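Local coordinates for protein Cys-Gly metallodipeptidase DUG1 (Saccharomyces cerevisiae, PDB 4G1P) that hydrolyses dipeptides, with high specificity for Cys-Gly, and serves as the metal-dependent catalytic component of the yeast complex that degrades glutathione, at residues Q18-L23 / L121-A126; L98-Y103 / I423-T428; A280-I285 / F416-G421. One frame throughout, in Å; residues are numbered along the deposited sequence.

How the interactions relate
Interaction 2 is the core contact, wholly buried near the middle of the chain and close to the zinc site, whereas interaction 1 lies toward the periphery and is only partly buried. Interaction 3 is buried but away from the annotated sites. Chemistry follows place: interaction 1 joins a helix to a short strand by apolar packing, with one carboxylate at its outer end; interaction 2 pairs an aromatic face with isoleucine and adds one water; interaction 3 relies more on polar atoms, through a tyrosine-arginine pair and a water between two carbonyls. F416-G421 and I423-T428 adjoin in sequence, strand 415-419 leading to helix 426-433, while interaction 1 touches neither of the others.

Interaction 1: residues Q18-L23 / L121-A126; sequences QFFSRL and LVIDEA
I123 and F20 are brought together by their torsions. In I123, chi1 of -62° sets CG1 anti to the carbonyl carbon and leaves CG2 opposite the backbone N, and CG1 continues extended at chi2 to carry CD1 to the base of the phenylalanine ring; in F20, chi1 of -79° swings that ring off the helix toward the strand. CG2 sits over one face of the F20 ring, 4.3 Å from its centroid and only 7° off the normal, a CH-pi contact almost exactly above the centre. CD1 lies 3.6 Å from F20 CD1. A beta-branched residue suits this place because it covers the face and the base of the aromatic at once.

E125 approaches the same ring from its edge. Its chain is extended beyond CG, and OE2 comes within 3.6 Å of F20 CE2, near the ring plane, where the slightly positive C-H edge would suit a carboxylate oxygen. CD meets the same ring atom, with the carboxylate turned steeply against the ring. The exposed position lets the acid stay in touch with solvent, and E125 also touches K16 of helix 16-28.

One helical turn on, L23 meets L121, both apolar, with the side chains at about a right angle, L121 CD2 lying 4.0 Å from L23 CG.

These contacts lay helix 16-28 against strand 122-124, an outermost strand of a small antiparallel sheet within the chain, and the residues flanking it. M130 of strand 129-131 touches both F20 and L23, I458 of helix 458-477 adjoins F20 and E125, and helix 135-154 receives L23 on L143 and L121 on V135.

Interaction 2: residues L98-Y103 / I423-T428; sequences LVYGHY and IPITLT
Y100 stands on strand 96-102 of the mixed sheet in this M20 peptidase and meets I425 and I423 of a type I beta turn, I423 to T426, that leads into helix 426-433. With CG anti to the backbone N (chi1 159°), the tyrosine ring is carried off the sheet toward that turn. I425 comes from the opposite direction and lays CD1 over one ring face, 3.4 Å from the centroid and 16° off the normal, a CH-pi contact offset toward the rim near the hydroxyl. I423 adds less: its CG2 lies 3.9 Å from Y100 CE1.

Isoleucine suits position I425 because L178 and I182 of helix 178-185 pack against it; L178 touches Y100 too. I423, a buried aliphatic side chain, borders the metal site about 5 Å from a bound zinc ion. Tyrosine gives these methyls a flat surface while its hydroxyl is hydrogen-bonded to E168 OE2.

H102, two residues further along, probably binds zinc, as in relatives, and E171, about 3 Å from the Y100 side chain, is probably the proton acceptor. A water joins the two segments, donating to Y100 OH at 3.1 Å and accepting from I425 N at 3.0 Å.

Interaction 3: residues A280-I285 / F416-G421; sequences ALYKDI and FTREGG
L281 and F416 meet through their backbones, the carbonyl oxygens L281 O and F416 O lying 4.3 Å apart. Both carbonyls point into the gap between the segments, and as acceptors they cannot bond to each other; a water settles this by donating to L281 O at 2.8 Å and to F416 O at 2.6 Å.

Y282 starts away from the strand, yet its long ring carries the hydroxyl back to R418. The guanidinium donates from NH1 to Y282 OH at 2.6 Å in a bond that is weak, since the N-H...O angle is only 121°. Ring and guanidinium planes are 34° apart, each group meeting the other at its edge. The bend of the arginine at chi3 (74°) turns NH1 to the hydroxyl and leaves CD beside the tyrosine edge, 3.5 Å from Y282 OH. E278 OE2 is also hydrogen-bonded to that hydroxyl and forms a long, weak ion pair with R418 NH1, consistent with a positive group being favoured here. Replacing R418 with a leucine would probably cost the Y282 hydroxyl its weak NH1 bond and E278 its long ion pair with this arginine.

After K283, whose N bonds back to A280 O at 3.1 Å, the chain curls round to I285. This isoleucine packs inward, its CD1 lying 3.5 Å from F416 O, and W314 of helix 306-314 touches both it and R418.

What results is a helix-to-sheet junction of the alpha/beta scaffold of M20 peptidases: the chain leaving helix 276-281 lies over strand 415-419, which runs parallel to strand 210-226 and bonds to it through T417 and E419.

Interaction 1: residues Q18-L23 / L121-A126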
ATOM      1  N   GLN A  18     -25.098  -4.357 -32.081  1.00 16.12           N
ATOM      2  CA  GLN A  18     -24.678  -2.974 -31.937  1.00 17.89           C
ATOM      3  C   GLN A  18     -24.559  -2.600 -30.468  1.00 20.37           C
ATOM      4  O   GLN A  18     -23.675  -1.826 -30.098  1.00 21.31           O
ATOM      5  CB  GLN A  18     -25.498  -1.941 -32.744  1.00 18.79           C
ATOM      6  CG  GLN A  18     -26.834  -2.380 -33.335  1.00 32.51           C
ATOM      7  CD  GLN A  18     -26.686  -3.278 -34.557  1.00 35.77           C
ATOM      8  OE1 GLN A  18     -26.858  -4.499 -34.471  1.00 32.16           O
ATOM      9  NE2 GLN A  18     -26.380  -2.676 -35.702  1.00 43.99           N
ATOM     10  N   PHE A  19     -25.411  -3.178 -29.628  1.00 18.36           N
ATOM     11  CA  PHE A  19     -25.333  -2.923 -28.197  1.00 17.63           C
ATOM     12  C   PHE A  19     -23.985  -3.399 -27.651  1.00 18.35           C
ATOM     13  O   PHE A  19     -23.356  -2.702 -26.855  1.00 17.75           O
ATOM     14  CB  PHE A  19     -26.472  -3.605 -27.430  1.00 18.05           C
ATOM     15  CG  PHE A  19     -27.846  -3.118 -27.803  1.00 19.48           C
ATOM     16  CD1 PHE A  19     -28.026  -1.899 -28.435  1.00 20.94           C
ATOM     17  CD2 PHE A  19     -28.958  -3.884 -27.520  1.00 16.98           C
ATOM     18  CE1 PHE A  19     -29.274  -1.462 -28.786  1.00 16.22           C
ATOM     19  CE2 PHE A  19     -30.208  -3.448 -27.859  1.00 19.37           C
ATOM     20  CZ  PHE A  19     -30.368  -2.230 -28.491  1.00 19.59           C
ATOM     21  N   PHE A  20     -23.565  -4.585 -28.084  1.00 16.20           N
ATOM     22  CA  PHE A  20     -22.308  -5.179 -27.663  1.00 16.51           C
ATOM     23  C   PHE A  20     -21.177  -4.282 -28.114  1.00 18.30           C
ATOM     24  O   PHE A  20     -20.237  -3.999 -27.372  1.00 17.63           O
ATOM     25  CB  PHE A  20     -22.119  -6.552 -28.304  1.00 14.75           C
ATOM     26  CG  PHE A  20     -22.900  -7.658 -27.650  1.00 17.63           C
ATOM     27  CD1 PHE A  20     -23.239  -7.598 -26.308  1.00 16.94           C
ATOM     28  CD2 PHE A  20     -23.288  -8.779 -28.382  1.00 18.25           C
ATOM     29  CE1 PHE A  20     -23.963  -8.643 -25.717  1.00 22.39           C
ATOM     30  CE2 PHE A  20     -24.009  -9.824 -27.798  1.00 16.98           C
ATOM     31  CZ  PHE A  20     -24.345  -9.758 -26.471  1.00 16.25           C
ATOM     32  N   SER A  21     -21.276  -3.843 -29.356  1.00 18.20           N
ATOM     33  CA  SER A  21     -20.245  -3.018 -29.928  1.00 16.14           C
ATOM     34  C   SER A  21     -20.122  -1.717 -29.140  1.00 18.19           C
ATOM     35  O   SER A  21     -19.025  -1.306 -28.738  1.00 20.88           O
ATOM     36  CB  SER A  21     -20.565  -2.746 -31.389  1.00 16.93           C
ATOM     37  OG  SER A  21     -19.581  -1.906 -31.958  1.00 24.44           O
ATOM     38  N   ARG A  22     -21.256  -1.072 -28.914  1.00 16.01           N
ATOM     39  CA  ARG A  22     -21.279   0.161 -28.155  1.00 15.32           C
ATOM     40  C   ARG A  22     -20.667  -0.055 -26.772  1.00 17.12           C
ATOM     41  O   ARG A  22     -19.858   0.750 -26.312  1.00 17.75           O
ATOM     42  CB  ARG A  22     -22.705   0.677 -28.046  1.00 13.06           C
ATOM     43  CG  ARG A  22     -22.883   1.724 -26.979  1.00 16.36           C
ATOM     44  CD  ARG A  22     -24.335   2.152 -26.880  1.00 16.81           C
ATOM     45  NE  ARG A  22     -24.707   3.041 -27.974  1.00 18.54           N
ATOM     46  CZ  ARG A  22     -25.935   3.159 -28.461  1.00 19.33           C
ATOM     47  NH1 ARG A  22     -26.935   2.445 -27.958  1.00 17.07           N
ATOM     48  NH2 ARG A  22     -26.159   4.002 -29.453  1.00 23.83           N
ATOM     49  N   LEU A  23     -21.024  -1.162 -26.131  1.00 13.80           N
ATOM     50  CA  LEU A  23     -20.565  -1.432 -24.780  1.00 13.38           C
ATOM     51  C   LEU A  23     -19.060  -1.743 -24.761  1.00 15.47           C
ATOM     52  O   LEU A  23     -18.372  -1.462 -23.793  1.00 15.17           O
ATOM     53  CB  LEU A  23     -21.377  -2.564 -24.164  1.00 11.21           C
ATOM     54  CG  LEU A  23     -21.024  -2.973 -22.741  1.00 14.99           C
ATOM     55  CD1 LEU A  23     -21.179  -1.808 -21.794  1.00 13.46           C
ATOM     56  CD2 LEU A  23     -21.891  -4.135 -22.305  1.00 16.62           C
ATOM     57  N   LEU A 121     -13.145  -5.622 -22.910  1.00 18.89           N
ATOM     58  CA  LEU A 121     -14.401  -6.305 -22.636  1.00 18.65           C
ATOM     59  C   LEU A 121     -14.461  -7.662 -23.341  1.00 19.55           C
ATOM     60  O   LEU A 121     -14.503  -7.726 -24.563  1.00 19.65           O
ATOM     61  CB  LEU A 121     -15.593  -5.444 -23.076  1.00 16.48           C
ATOM     62  CG  LEU A 121     -16.930  -6.131 -22.799  1.00 15.74           C
ATOM     63  CD1 LEU A 121     -17.238  -6.050 -21.303  1.00 15.02           C
ATOM     64  CD2 LEU A 121     -18.046  -5.549 -23.639  1.00 16.80           C
ATOM     65  N   VAL A 122     -14.471  -8.741 -22.571  1.00 16.02           N
ATOM     66  CA  VAL A 122     -14.611 -10.065 -23.139  1.00 17.34           C
ATOM     67  C   VAL A 122     -16.062 -10.502 -23.080  1.00 20.68           C
ATOM     68  O   VAL A 122     -16.638 -10.605 -21.993  1.00 19.30           O
ATOM     69  CB  VAL A 122     -13.790 -11.091 -22.356  1.00 24.20           C
ATOM     70  CG1 VAL A 122     -14.183 -12.520 -22.766  1.00 22.82           C
ATOM     71  CG2 VAL A 122     -12.306 -10.836 -22.554  1.00 24.35           C
ATOM     72  N   ILE A 123     -16.645 -10.763 -24.249  1.00 17.67           N
ATOM     73  CA  ILE A 123     -18.045 -11.159 -24.349  1.00 19.37           C
ATOM     74  C   ILE A 123     -18.149 -12.624 -24.745  1.00 18.97           C
ATOM     75  O   ILE A 123     -17.755 -12.995 -25.836  1.00 19.86           O
ATOM     76  CB  ILE A 123     -18.783 -10.325 -25.422  1.00 20.87           C
ATOM     77  CG1 ILE A 123     -18.770  -8.847 -25.047  1.00 15.21           C
ATOM     78  CG2 ILE A 123     -20.210 -10.848 -25.632  1.00 19.00           C
ATOM     79  CD1 ILE A 123     -19.663  -7.984 -25.903  1.00 15.48           C
ATOM     80  N   ASP A 124     -18.683 -13.455 -23.863  1.00 19.46           N
ATOM     81  CA  ASP A 124     -18.809 -14.879 -24.149  1.00 20.60           C
ATOM     82  C   ASP A 124     -20.283 -15.261 -24.206  1.00 21.92           C
ATOM     83  O   ASP A 124     -20.900 -15.511 -23.170  1.00 22.71           O
ATOM     84  CB  ASP A 124     -18.089 -15.699 -23.074  1.00 23.09           C
ATOM     85  CG  ASP A 124     -18.147 -17.205 -23.330  1.00 27.36           C
ATOM     86  OD1 ASP A 124     -18.847 -17.651 -24.266  1.00 26.61           O
ATOM     87  OD2 ASP A 124     -17.481 -17.952 -22.576  1.00 33.94           O
ATOM     88  N   GLU A 125     -20.825 -15.327 -25.421  1.00 20.30           N
ATOM     89  CA  GLU A 125     -22.227 -15.653 -25.635  1.00 23.36           C
ATOM     90  C   GLU A 125     -22.536 -17.116 -25.308  1.00 28.89           C
ATOM     91  O   GLU A 125     -23.692 -17.479 -25.090  1.00 26.28           O
ATOM     92  CB  GLU A 125     -22.658 -15.307 -27.065  1.00 20.81           C
ATOM     93  CG  GLU A 125     -22.708 -13.815 -27.325  1.00 20.45           C
ATOM     94  CD  GLU A 125     -23.319 -13.462 -28.671  1.00 28.61           C
ATOM     95  OE1 GLU A 125     -22.564 -13.367 -29.661  1.00 28.74           O
ATOM     96  OE2 GLU A 125     -24.556 -13.252 -28.739  1.00 32.22           O
ATOM     97  N   ALA A 126     -21.505 -17.953 -25.259  1.00 27.55           N
ATOM     98  CA  ALA A 126     -21.709 -19.349 -24.898  1.00 23.39           C
ATOM     99  C   ALA A 126     -21.954 -19.505 -23.395  1.00 27.24           C
ATOM    100  O   ALA A 126     -22.872 -20.211 -22.982  1.00 28.17           O
ATOM    101  CB  ALA A 126     -20.541 -20.188 -25.341  1.00 25.37           C
TER

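Interaction 2: residues L98-Y103 / I423-T428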
ATOM      1  N   LEU A  98     -36.481  11.083 -15.442  1.00 23.36           N
ATOM      2  CA  LEU A  98     -35.052  11.352 -15.381  1.00 21.38           C
ATOM      3  C   LEU A  98     -34.340  10.065 -14.999  1.00 23.35           C
ATOM      4  O   LEU A  98     -34.690   9.422 -13.990  1.00 20.45           O
ATOM      5  CB  LEU A  98     -34.751  12.454 -14.365  1.00 21.84           C
ATOM      6  CG  LEU A  98     -33.279  12.728 -14.032  1.00 21.72           C
ATOM      7  CD1 LEU A  98     -32.499  12.909 -15.294  1.00 26.02           C
ATOM      8  CD2 LEU A  98     -33.140  13.973 -13.200  1.00 19.23           C
ATOM      9  N   VAL A  99     -33.364   9.673 -15.818  1.00 19.30           N
ATOM     10  CA  VAL A  99     -32.509   8.547 -15.461  1.00 17.48           C
ATOM     11  C   VAL A  99     -31.100   9.011 -15.146  1.00 16.97           C
ATOM     12  O   VAL A  99     -30.523   9.833 -15.860  1.00 17.82           O
ATOM     13  CB  VAL A  99     -32.485   7.429 -16.537  1.00 16.50           C
ATOM     14  CG1 VAL A  99     -33.857   6.801 -16.666  1.00 19.21           C
ATOM     15  CG2 VAL A  99     -31.998   7.959 -17.881  1.00 17.03           C
ATOM     16  N   TYR A 100     -30.561   8.474 -14.058  1.00 18.43           N
ATOM     17  CA  TYR A 100     -29.211   8.781 -13.603  1.00 16.04           C
ATOM     18  C   TYR A 100     -28.353   7.526 -13.577  1.00 20.16           C
ATOM     19  O   TYR A 100     -28.838   6.431 -13.247  1.00 19.18           O
ATOM     20  CB  TYR A 100     -29.268   9.365 -12.201  1.00 15.89           C
ATOM     21  CG  TYR A 100     -27.978   9.259 -11.421  1.00 18.88           C
ATOM     22  CD1 TYR A 100     -27.667   8.109 -10.690  1.00 18.46           C
ATOM     23  CD2 TYR A 100     -27.085  10.318 -11.385  1.00 18.03           C
ATOM     24  CE1 TYR A 100     -26.495   8.010  -9.991  1.00 19.04           C
ATOM     25  CE2 TYR A 100     -25.918  10.233 -10.671  1.00 19.07           C
ATOM     26  CZ  TYR A 100     -25.627   9.080  -9.977  1.00 18.83           C
ATOM     27  OH  TYR A 100     -24.463   9.005  -9.267  1.00 18.67           O
ATOM     28  N   GLY A 101     -27.070   7.703 -13.893  1.00 19.21           N
ATOM     29  CA  GLY A 101     -26.073   6.652 -13.799  1.00 15.42           C
ATOM     30  C   GLY A 101     -24.689   7.277 -13.777  1.00 20.07           C
ATOM     31  O   GLY A 101     -24.545   8.503 -13.711  1.00 21.97           O
ATOM     32  N   HIS A 102     -23.653   6.458 -13.839  1.00 15.44           N
ATOM     33  CA  HIS A 102     -22.318   7.020 -13.802  1.00 16.74           C
ATOM     34  C   HIS A 102     -21.350   6.306 -14.713  1.00 17.84           C
ATOM     35  O   HIS A 102     -21.354   5.073 -14.817  1.00 15.33           O
ATOM     36  CB  HIS A 102     -21.780   7.099 -12.370  1.00 18.05           C
ATOM     37  CG  HIS A 102     -21.485   5.772 -11.736  1.00 21.06           C
ATOM     38  ND1 HIS A 102     -20.262   5.143 -11.858  1.00 16.45           N
ATOM     39  CD2 HIS A 102     -22.234   4.985 -10.924  1.00 20.30           C
ATOM     40  CE1 HIS A 102     -20.285   4.012 -11.172  1.00 17.69           C
ATOM     41  NE2 HIS A 102     -21.468   3.895 -10.593  1.00 18.18           N
ATOM     42  N   TYR A 103     -20.511   7.096 -15.369  1.00 16.42           N
ATOM     43  CA  TYR A 103     -19.623   6.557 -16.381  1.00 14.66           C
ATOM     44  C   TYR A 103     -18.171   6.376 -15.948  1.00 16.18           C
ATOM     45  O   TYR A 103     -17.374   5.840 -16.715  1.00 19.05           O
ATOM     46  CB  TYR A 103     -19.700   7.387 -17.647  1.00 12.88           C
ATOM     47  CG  TYR A 103     -19.290   8.829 -17.503  1.00 18.14           C
ATOM     48  CD1 TYR A 103     -17.946   9.192 -17.493  1.00 16.54           C
ATOM     49  CD2 TYR A 103     -20.248   9.848 -17.430  1.00 17.72           C
ATOM     50  CE1 TYR A 103     -17.557  10.526 -17.383  1.00 16.96           C
ATOM     51  CE2 TYR A 103     -19.868  11.179 -17.327  1.00 18.75           C
ATOM     52  CZ  TYR A 103     -18.513  11.510 -17.307  1.00 19.30           C
ATOM     53  OH  TYR A 103     -18.115  12.822 -17.210  1.00 18.44           O
ATOM     54  N   ILE A 423     -25.915   4.889  -3.112  1.00 29.57           N
ATOM     55  CA  ILE A 423     -25.926   5.763  -4.267  1.00 23.43           C
ATOM     56  C   ILE A 423     -26.211   7.151  -3.749  1.00 24.71           C
ATOM     57  O   ILE A 423     -27.331   7.594  -3.752  1.00 27.50           O
ATOM     58  CB  ILE A 423     -26.984   5.366  -5.278  1.00 23.80           C
ATOM     59  CG1 ILE A 423     -26.840   3.887  -5.647  1.00 25.45           C
ATOM     60  CG2 ILE A 423     -26.871   6.244  -6.500  1.00 25.85           C
ATOM     61  CD1 ILE A 423     -28.017   3.315  -6.429  1.00 22.05           C
ATOM     62  N   PRO A 424     -25.172   7.836  -3.280  1.00 30.05           N
ATOM     63  CA  PRO A 424     -25.235   9.143  -2.628  1.00 28.67           C
ATOM     64  C   PRO A 424     -26.321  10.134  -3.086  1.00 27.78           C
ATOM     65  O   PRO A 424     -26.976  10.655  -2.185  1.00 32.55           O
ATOM     66  CB  PRO A 424     -23.837   9.699  -2.880  1.00 27.28           C
ATOM     67  CG  PRO A 424     -22.979   8.469  -2.784  1.00 27.62           C
ATOM     68  CD  PRO A 424     -23.785   7.345  -3.374  1.00 24.92           C
ATOM     69  N   ILE A 425     -26.515  10.411  -4.380  1.00 21.53           N
ATOM     70  CA  ILE A 425     -27.453  11.491  -4.752  1.00 26.83           C
ATOM     71  C   ILE A 425     -28.920  11.113  -4.770  1.00 26.39           C
ATOM     72  O   ILE A 425     -29.764  11.969  -5.049  1.00 27.36           O
ATOM     73  CB  ILE A 425     -27.176  12.152  -6.137  1.00 30.39           C
ATOM     74  CG1 ILE A 425     -26.596  11.141  -7.117  1.00 27.11           C
ATOM     75  CG2 ILE A 425     -26.334  13.420  -5.998  1.00 31.46           C
ATOM     76  CD1 ILE A 425     -27.588  10.113  -7.547  1.00 22.67           C
ATOM     77  N   THR A 426     -29.212   9.838  -4.525  1.00 23.87           N
ATOM     78  CA  THR A 426     -30.573   9.345  -4.564  1.00 21.43           C
ATOM     79  C   THR A 426     -31.497  10.235  -3.714  1.00 25.48           C
ATOM     80  O   THR A 426     -32.543  10.670  -4.181  1.00 27.41           O
ATOM     81  CB  THR A 426     -30.653   7.866  -4.144  1.00 24.17           C
ATOM     82  OG1 THR A 426     -32.025   7.439  -4.136  1.00 26.48           O
ATOM     83  CG2 THR A 426     -30.083   7.690  -2.753  1.00 35.33           C
ATOM     84  N   LEU A 427     -31.075  10.569  -2.500  1.00 26.76           N
ATOM     85  CA  LEU A 427     -31.866  11.431  -1.635  1.00 23.51           C
ATOM     86  C   LEU A 427     -31.971  12.845  -2.182  1.00 28.11           C
ATOM     87  O   LEU A 427     -33.028  13.477  -2.076  1.00 29.06           O
ATOM     88  CB  LEU A 427     -31.271  11.474  -0.237  1.00 23.95           C
ATOM     89  CG  LEU A 427     -32.147  12.067   0.860  1.00 29.67           C
ATOM     90  CD1 LEU A 427     -33.573  11.507   0.815  1.00 26.32           C
ATOM     91  CD2 LEU A 427     -31.505  11.769   2.194  1.00 25.12           C
ATOM     92  N   THR A 428     -30.882  13.340  -2.765  1.00 23.75           N
ATOM     93  CA  THR A 428     -30.896  14.663  -3.370  1.00 22.74           C
ATOM     94  C   THR A 428     -31.889  14.725  -4.527  1.00 25.48           C
ATOM     95  O   THR A 428     -32.564  15.728  -4.707  1.00 29.46           O
ATOM     96  CB  THR A 428     -29.496  15.114  -3.829  1.00 27.78           C
ATOM     97  OG1 THR A 428     -28.646  15.259  -2.690  1.00 28.85           O
ATOM     98  CG2 THR A 428     -29.568  16.453  -4.530  1.00 28.20           C
TER
HETATM   99  O   HOH W   1     -24.434   9.110  -6.120  1.00 32.71           O

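Interaction 3: residues A280-I285 / F416-G421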
ATOM      1  N   ALA A 280     -42.406  -6.711   8.114  1.00 38.35           N
ATOM      2  CA  ALA A 280     -43.286  -7.387   7.164  1.00 39.59           C
ATOM      3  C   ALA A 280     -42.582  -7.617   5.838  1.00 43.49           C
ATOM      4  O   ALA A 280     -42.528  -8.740   5.334  1.00 46.29           O
ATOM      5  CB  ALA A 280     -44.552  -6.582   6.940  1.00 41.47           C
ATOM      6  N   LEU A 281     -42.030  -6.541   5.286  1.00 45.26           N
ATOM      7  CA  LEU A 281     -41.344  -6.592   3.999  1.00 38.64           C
ATOM      8  C   LEU A 281     -40.155  -7.555   3.951  1.00 36.65           C
ATOM      9  O   LEU A 281     -39.758  -7.979   2.865  1.00 37.60           O
ATOM     10  CB  LEU A 281     -40.897  -5.195   3.584  1.00 30.17           C
ATOM     11  CG  LEU A 281     -42.022  -4.170   3.473  1.00 33.24           C
ATOM     12  CD1 LEU A 281     -41.488  -2.782   3.731  1.00 35.76           C
ATOM     13  CD2 LEU A 281     -42.664  -4.236   2.104  1.00 31.97           C
ATOM     14  N   TYR A 282     -39.607  -7.870   5.100  1.00 34.31           N
ATOM     15  CA  TYR A 282     -38.396  -8.625   5.147  1.00 39.54           C
ATOM     16  C   TYR A 282     -38.687 -10.073   5.022  1.00 44.94           C
ATOM     17  O   TYR A 282     -37.812 -10.872   4.852  1.00 48.53           O
ATOM     18  CB  TYR A 282     -37.593  -8.358   6.408  1.00 32.18           C
ATOM     19  CG  TYR A 282     -37.007  -6.993   6.492  1.00 34.20           C
ATOM     20  CD1 TYR A 282     -36.831  -6.228   5.378  1.00 31.91           C
ATOM     21  CD2 TYR A 282     -36.661  -6.467   7.682  1.00 30.61           C
ATOM     22  CE1 TYR A 282     -36.315  -4.984   5.458  1.00 28.41           C
ATOM     23  CE2 TYR A 282     -36.124  -5.233   7.753  1.00 31.78           C
ATOM     24  CZ  TYR A 282     -35.965  -4.505   6.643  1.00 28.12           C
ATOM     25  OH  TYR A 282     -35.449  -3.287   6.771  1.00 27.41           O
ATOM     26  N   LYS A 283     -39.933 -10.432   5.087  1.00 44.43           N
ATOM     27  CA  LYS A 283     -40.199 -11.825   5.076  1.00 50.83           C
ATOM     28  C   LYS A 283     -40.716 -12.088   3.707  1.00 50.44           C
ATOM     29  O   LYS A 283     -41.239 -11.225   3.059  1.00 49.74           O
ATOM     30  CB  LYS A 283     -40.985 -12.239   6.295  1.00 57.78           C
ATOM     31  CG  LYS A 283     -40.690 -13.663   6.648  1.00 68.68           C
ATOM     32  CD  LYS A 283     -39.791 -14.286   5.594  1.00 62.10           C
ATOM     33  CE  LYS A 283     -39.944 -15.807   5.573  1.00 67.30           C
ATOM     34  NZ  LYS A 283     -41.068 -16.309   6.425  1.00 64.14           N
ATOM     35  N   ASP A 284     -40.525 -13.308   3.279  1.00 49.49           N
ATOM     36  CA  ASP A 284     -40.834 -13.692   1.945  1.00 49.22           C
ATOM     37  C   ASP A 284     -39.759 -13.377   0.993  1.00 45.29           C
ATOM     38  O   ASP A 284     -39.939 -13.481  -0.184  1.00 47.51           O
ATOM     39  CB  ASP A 284     -41.960 -12.819   1.458  1.00 47.29           C
ATOM     40  CG  ASP A 284     -43.263 -13.462   1.637  1.00 60.95           C
ATOM     41  OD1 ASP A 284     -43.300 -14.685   1.586  1.00 64.68           O
ATOM     42  OD2 ASP A 284     -44.251 -12.774   1.888  1.00 67.50           O
ATOM     43  N   ILE A 285     -38.598 -13.090   1.497  1.00 41.12           N
ATOM     44  CA  ILE A 285     -37.523 -12.735   0.636  1.00 38.93           C
ATOM     45  C   ILE A 285     -36.966 -14.098   0.414  1.00 37.61           C
ATOM     46  O   ILE A 285     -37.158 -14.963   1.203  1.00 39.70           O
ATOM     47  CB  ILE A 285     -36.679 -11.566   1.126  1.00 37.36           C
ATOM     48  CG1 ILE A 285     -37.350 -10.286   0.728  1.00 32.04           C
ATOM     49  CG2 ILE A 285     -35.297 -11.609   0.528  1.00 34.50           C
ATOM     50  CD1 ILE A 285     -36.942  -9.142   1.574  1.00 33.84           C
ATOM     51  N   PHE A 416     -38.892  -7.337  -2.933  1.00 24.24           N
ATOM     52  CA  PHE A 416     -38.647  -5.943  -2.603  1.00 25.90           C
ATOM     53  C   PHE A 416     -37.524  -5.852  -1.578  1.00 24.35           C
ATOM     54  O   PHE A 416     -37.632  -6.357  -0.467  1.00 25.65           O
ATOM     55  CB  PHE A 416     -39.919  -5.285  -2.089  1.00 27.07           C
ATOM     56  CG  PHE A 416     -40.929  -5.007  -3.162  1.00 30.20           C
ATOM     57  CD1 PHE A 416     -41.716  -6.020  -3.672  1.00 32.16           C
ATOM     58  CD2 PHE A 416     -41.099  -3.723  -3.651  1.00 31.57           C
ATOM     59  CE1 PHE A 416     -42.657  -5.757  -4.652  1.00 40.51           C
ATOM     60  CE2 PHE A 416     -42.032  -3.449  -4.629  1.00 32.04           C
ATOM     61  CZ  PHE A 416     -42.816  -4.466  -5.128  1.00 38.13           C
ATOM     62  N   THR A 417     -36.422  -5.232  -1.965  1.00 26.10           N
ATOM     63  CA  THR A 417     -35.207  -5.342  -1.173  1.00 22.30           C
ATOM     64  C   THR A 417     -34.609  -3.991  -0.880  1.00 23.36           C
ATOM     65  O   THR A 417     -34.897  -2.998  -1.547  1.00 22.38           O
ATOM     66  CB  THR A 417     -34.128  -6.132  -1.919  1.00 20.80           C
ATOM     67  OG1 THR A 417     -33.799  -5.435  -3.126  1.00 24.61           O
ATOM     68  CG2 THR A 417     -34.607  -7.525  -2.261  1.00 19.60           C
ATOM     69  N   ARG A 418     -33.750  -3.966   0.124  1.00 26.46           N
ATOM     70  CA  ARG A 418     -32.936  -2.796   0.365  1.00 26.05           C
ATOM     71  C   ARG A 418     -31.535  -3.092  -0.132  1.00 23.28           C
ATOM     72  O   ARG A 418     -31.286  -4.170  -0.658  1.00 19.86           O
ATOM     73  CB  ARG A 418     -32.986  -2.425   1.842  1.00 24.69           C
ATOM     74  CG  ARG A 418     -34.379  -1.969   2.239  1.00 23.76           C
ATOM     75  CD  ARG A 418     -34.552  -1.885   3.728  1.00 27.98           C
ATOM     76  NE  ARG A 418     -33.871  -0.724   4.286  1.00 25.68           N
ATOM     77  CZ  ARG A 418     -34.115  -0.248   5.497  1.00 24.49           C
ATOM     78  NH1 ARG A 418     -35.035  -0.822   6.256  1.00 25.50           N
ATOM     79  NH2 ARG A 418     -33.455   0.806   5.941  1.00 24.87           N
ATOM     80  N   GLU A 419     -30.640  -2.122  -0.002  1.00 25.02           N
ATOM     81  CA  GLU A 419     -29.274  -2.270  -0.488  1.00 26.10           C
ATOM     82  C   GLU A 419     -28.261  -1.995   0.610  1.00 27.90           C
ATOM     83  O   GLU A 419     -28.393  -1.021   1.366  1.00 22.84           O
ATOM     84  CB  GLU A 419     -29.005  -1.296  -1.632  1.00 25.29           C
ATOM     85  CG  GLU A 419     -28.807  -1.943  -2.977  1.00 30.48           C
ATOM     86  CD  GLU A 419     -27.611  -2.867  -3.026  1.00 30.99           C
ATOM     87  OE1 GLU A 419     -26.540  -2.491  -2.502  1.00 26.03           O
ATOM     88  OE2 GLU A 419     -27.752  -3.973  -3.601  1.00 34.71           O
ATOM     89  N   GLY A 420     -27.245  -2.849   0.677  1.00 26.51           N
ATOM     90  CA  GLY A 420     -26.096  -2.602   1.530  1.00 23.12           C
ATOM     91  C   GLY A 420     -25.230  -1.498   0.953  1.00 24.95           C
ATOM     92  O   GLY A 420     -24.590  -0.740   1.681  1.00 22.97           O
ATOM     93  N   GLY A 421     -25.218  -1.402  -0.372  1.00 27.36           N
ATOM     94  CA  GLY A 421     -24.435  -0.394  -1.057  1.00 23.81           C
ATOM     95  C   GLY A 421     -25.071   0.977  -0.968  1.00 25.76           C
ATOM     96  O   GLY A 421     -26.088   1.146  -0.292  1.00 28.63           O
TER
HETATM   97  O   HOH W   2     -37.689  -6.202   2.089  1.00 23.28           O